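Long-range contact in bazooka, isoform C,LD29223p (PDB 5OAK), which uses this PDZ domain, the first of the polarity protein Par3, to bind the PDZ-binding motif of its partner Par6: residues Leu9-Glu14 / Ser42-Gly47. Numbering follows the deposited sequence. Where two conformers were deposited one is given.
Sequences LLIINE and SRAERG
Residues 9-12 of strand 7-12 and the one-turn helix 43-46 come closest where the CA atoms of Ile11 and Gly47 lie 4.8 Å apart, with no direct backbone hydrogen bond between them. Two waters bridge instead: one accepts from Leu10 N and donates to Gly47 O, the other accepts from Ile12 N and donates to Arg43 O, the carbonyl that also receives Gly47 N. Gly47, without a side chain, brings its CA to 3.3 Å from Leu10 O.

Ile11 is buried, its CG2, anti to the backbone N, resting on Arg43 O at 3.7 Å while CD1 reaches Ala44. Arg43 runs extended from CG to NE, and its CD passes 3.3 Å from Ile12 O. The guanidinium then meets Glu14 side-on: Arg43 NE and NH2 each donate to Glu14 OE1 at 2.9 Å. That oxygen lies in the guanidinium plane, but the carboxylate plane is turned 79° from it; NE meets the anti lone pair of OE1, whereas NH2 comes from above the carboxylate plane. The other oxygen, OE2, is hydrogen-bonded to Ser17 OG.

Ser42 caps the helix through OG, which accepts from Glu45 N. Within the PDZ fold, the helix packs between strands 7-12 and 33-38, with Ile11 on one side and Ala44 and Glu45 against Val38 on the other, while Leu9 and Ile11 pair through their backbones with strand 83-89.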
ATOM      1  N   LEU A   9      -6.990   3.477  -6.677  1.00 20.36           N
ATOM      2  CA  LEU A   9      -6.530   4.781  -6.215  1.00 21.30           C
ATOM      3  C   LEU A   9      -5.218   5.130  -6.897  1.00 21.79           C
ATOM      4  O   LEU A   9      -4.465   4.255  -7.337  1.00 23.79           O
ATOM      5  CB  LEU A   9      -6.298   4.781  -4.698  1.00 22.33           C
ATOM      6  CG  LEU A   9      -7.496   4.295  -3.882  1.00 25.12           C
ATOM      7  CD1 LEU A   9      -7.185   4.355  -2.367  1.00 29.24           C
ATOM      8  CD2 LEU A   9      -8.770   5.070  -4.230  1.00 27.90           C
ATOM      9  N   LEU A  10      -4.927   6.425  -6.931  1.00 22.63           N
ATOM     10  CA  LEU A  10      -3.674   6.899  -7.516  1.00 21.48           C
ATOM     11  C   LEU A  10      -2.966   7.736  -6.473  1.00 21.26           C
ATOM     12  O   LEU A  10      -3.558   8.703  -5.949  1.00 23.59           O
ATOM     13  CB  LEU A  10      -3.952   7.737  -8.751  1.00 25.42           C
ATOM     14  CG  LEU A  10      -2.740   8.373  -9.402  1.00 28.30           C
ATOM     15  CD1 LEU A  10      -1.783   7.332  -9.964  1.00 31.01           C
ATOM     16  CD2 LEU A  10      -3.171   9.314 -10.488  1.00 34.14           C
ATOM     17  N   ILE A  11      -1.739   7.358  -6.140  1.00 20.19           N
ATOM     18  CA  ILE A  11      -0.912   8.156  -5.226  1.00 19.46           C
ATOM     19  C   ILE A  11       0.272   8.673  -6.016  1.00 19.27           C
ATOM     20  O   ILE A  11       1.015   7.873  -6.605  1.00 21.63           O
ATOM     21  CB  ILE A  11      -0.391   7.311  -4.024  1.00 20.62           C
ATOM     22  CG1 ILE A  11      -1.550   6.763  -3.238  1.00 28.16           C
ATOM     23  CG2 ILE A  11       0.469   8.142  -3.081  1.00 22.54           C
ATOM     24  CD1 ILE A  11      -1.020   5.811  -2.167  1.00 32.74           C
ATOM     25  N   ILE A  12       0.517   9.977  -6.005  1.00 19.21           N
ATOM     26  CA  ILE A  12       1.683  10.508  -6.702  1.00 18.39           C
ATOM     27  C   ILE A  12       2.928  10.240  -5.826  1.00 20.09           C
ATOM     28  O   ILE A  12       2.901  10.480  -4.614  1.00 21.12           O
ATOM     29  CB  ILE A  12       1.512  12.012  -6.971  1.00 19.85           C
ATOM     30  CG1 ILE A  12       0.201  12.251  -7.754  1.00 21.79           C
ATOM     31  CG2 ILE A  12       2.718  12.604  -7.721  1.00 21.87           C
ATOM     32  CD1 ILE A  12       0.047  11.416  -9.011  1.00 25.46           C
ATOM     33  N   ASN A  13       4.005   9.742  -6.422  1.00 19.93           N
ATOM     34  CA  ASN A  13       5.196   9.404  -5.651  1.00 20.57           C
ATOM     35  C   ASN A  13       6.143  10.594  -5.640  1.00 23.34           C
ATOM     36  O   ASN A  13       6.294  11.256  -6.626  1.00 37.83           O
ATOM     37  CB  ASN A  13       5.874   8.173  -6.255  1.00 21.96           C
ATOM     38  CG  ASN A  13       6.980   7.629  -5.379  1.00 22.18           C
ATOM     39  OD1 ASN A  13       7.018   7.889  -4.181  1.00 22.60           O
ATOM     40  ND2 ASN A  13       7.875   6.865  -5.970  1.00 22.39           N
ATOM     41  N   GLU A  14       6.633  10.941  -4.496  1.00 20.16           N
ATOM     42  CA  GLU A  14       7.643  12.001  -4.346  1.00 21.14           C
ATOM     43  C   GLU A  14       8.926  11.290  -3.982  1.00 20.56           C
ATOM     44  O   GLU A  14       9.025  10.698  -2.897  1.00 21.76           O
ATOM     45  CB  GLU A  14       7.212  12.965  -3.261  1.00 22.96           C
ATOM     46  CG  GLU A  14       8.236  14.069  -3.056  1.00 23.79           C
ATOM     47  CD  GLU A  14       7.808  15.045  -1.969  1.00 23.95           C
ATOM     48  OE1 GLU A  14       6.583  15.177  -1.692  1.00 26.22           O
ATOM     49  OE2 GLU A  14       8.719  15.644  -1.369  1.00 25.62           O
ATOM     50  N   SER A  42      -1.059  14.354   3.455  1.00 25.70           N
ATOM     51  CA  SER A  42      -0.027  13.610   2.730  1.00 24.12           C
ATOM     52  C   SER A  42      -0.458  13.197   1.345  1.00 23.96           C
ATOM     53  O   SER A  42      -1.627  13.277   0.990  1.00 23.94           O
ATOM     54  CB  SER A  42       0.357  12.339   3.496  1.00 24.08           C
ATOM     55  OG  SER A  42      -0.750  11.406   3.566  1.00 24.24           O
ATOM     56  N   ARG A  43       0.489  12.681   0.586  1.00 21.77           N
ATOM     57  CA  ARG A  43       0.169  12.194  -0.765  1.00 22.13           C
ATOM     58  C   ARG A  43      -0.726  11.004  -0.707  1.00 20.33           C
ATOM     59  O   ARG A  43      -1.591  10.854  -1.566  1.00 20.21           O
ATOM     60  CB  ARG A  43       1.424  11.934  -1.533  1.00 21.85           C
ATOM     61  CG  ARG A  43       2.230  13.286  -1.666  1.00 23.39           C
ATOM     62  CD  ARG A  43       3.191  13.174  -2.790  1.00 23.28           C
ATOM     63  NE  ARG A  43       4.097  14.324  -2.867  1.00 20.94           N
ATOM     64  CZ  ARG A  43       3.839  15.422  -3.569  1.00 18.30           C
ATOM     65  NH1 ARG A  43       2.751  15.496  -4.333  1.00 19.07           N
ATOM     66  NH2 ARG A  43       4.709  16.419  -3.574  1.00 21.19           N
ATOM     67  N   ALA A  44      -0.560  10.150   0.300  1.00 20.62           N
ATOM     68  CA  ALA A  44      -1.473   9.011   0.447  1.00 19.90           C
ATOM     69  C   ALA A  44      -2.887   9.516   0.764  1.00 21.68           C
ATOM     70  O   ALA A  44      -3.864   8.987   0.229  1.00 21.93           O
ATOM     71  CB  ALA A  44      -0.974   8.074   1.579  1.00 22.39           C
ATOM     72  N   GLU A  45      -3.011  10.536   1.645  1.00 21.94           N
ATOM     73  CA  GLU A  45      -4.337  11.063   1.963  1.00 22.80           C
ATOM     74  C   GLU A  45      -4.987  11.680   0.716  1.00 23.39           C
ATOM     75  O   GLU A  45      -6.202  11.470   0.463  1.00 24.37           O
ATOM     76  CB  GLU A  45      -4.272  12.084   3.110  1.00 24.09           C
ATOM     77  CG  GLU A  45      -5.651  12.420   3.664  1.00 29.48           C
ATOM     78  CD  GLU A  45      -5.625  13.492   4.755  1.00 34.00           C
ATOM     79  OE1 GLU A  45      -5.328  14.637   4.417  1.00 40.37           O
ATOM     80  OE2 GLU A  45      -5.892  13.178   5.938  0.61 37.42           O
ATOM     81  N   ARG A  46      -4.209  12.426  -0.063  1.00 21.67           N
ATOM     82  CA  ARG A  46      -4.762  13.053  -1.241  0.59 22.46           C
ATOM     83  C   ARG A  46      -5.217  11.998  -2.256  1.00 23.53           C
ATOM     84  O   ARG A  46      -6.181  12.224  -3.009  1.00 27.63           O
ATOM     85  CB  ARG A  46      -3.731  14.027  -1.808  0.59 23.03           C
ATOM     86  CG  ARG A  46      -3.442  15.189  -0.832  0.59 22.73           C
ATOM     87  CD  ARG A  46      -4.685  16.101  -0.544  0.59 30.36           C
ATOM     88  NE  ARG A  46      -4.514  17.170   0.488  0.59 33.63           N
ATOM     89  CZ  ARG A  46      -3.851  18.302   0.300  0.59 31.89           C
ATOM     90  NH1 ARG A  46      -3.239  18.490  -0.836  0.59 32.34           N
ATOM     91  NH2 ARG A  46      -3.767  19.246   1.247  0.59 30.73           N
ATOM     92  N   GLY A  47      -4.540  10.842  -2.271  1.00 22.76           N
ATOM     93  CA  GLY A  47      -4.972   9.769  -3.153  1.00 25.35           C
ATOM     94  C   GLY A  47      -6.142   8.963  -2.623  1.00 22.81           C
ATOM     95  O   GLY A  47      -6.567   8.000  -3.280  1.00 25.27           O
TER
HETATM   96  O   HOH W   1      -7.045   8.198  -5.972  1.00 24.76           O
HETATM   97  O   HOH W   2      -1.199  11.679  -4.257  1.00 19.98           O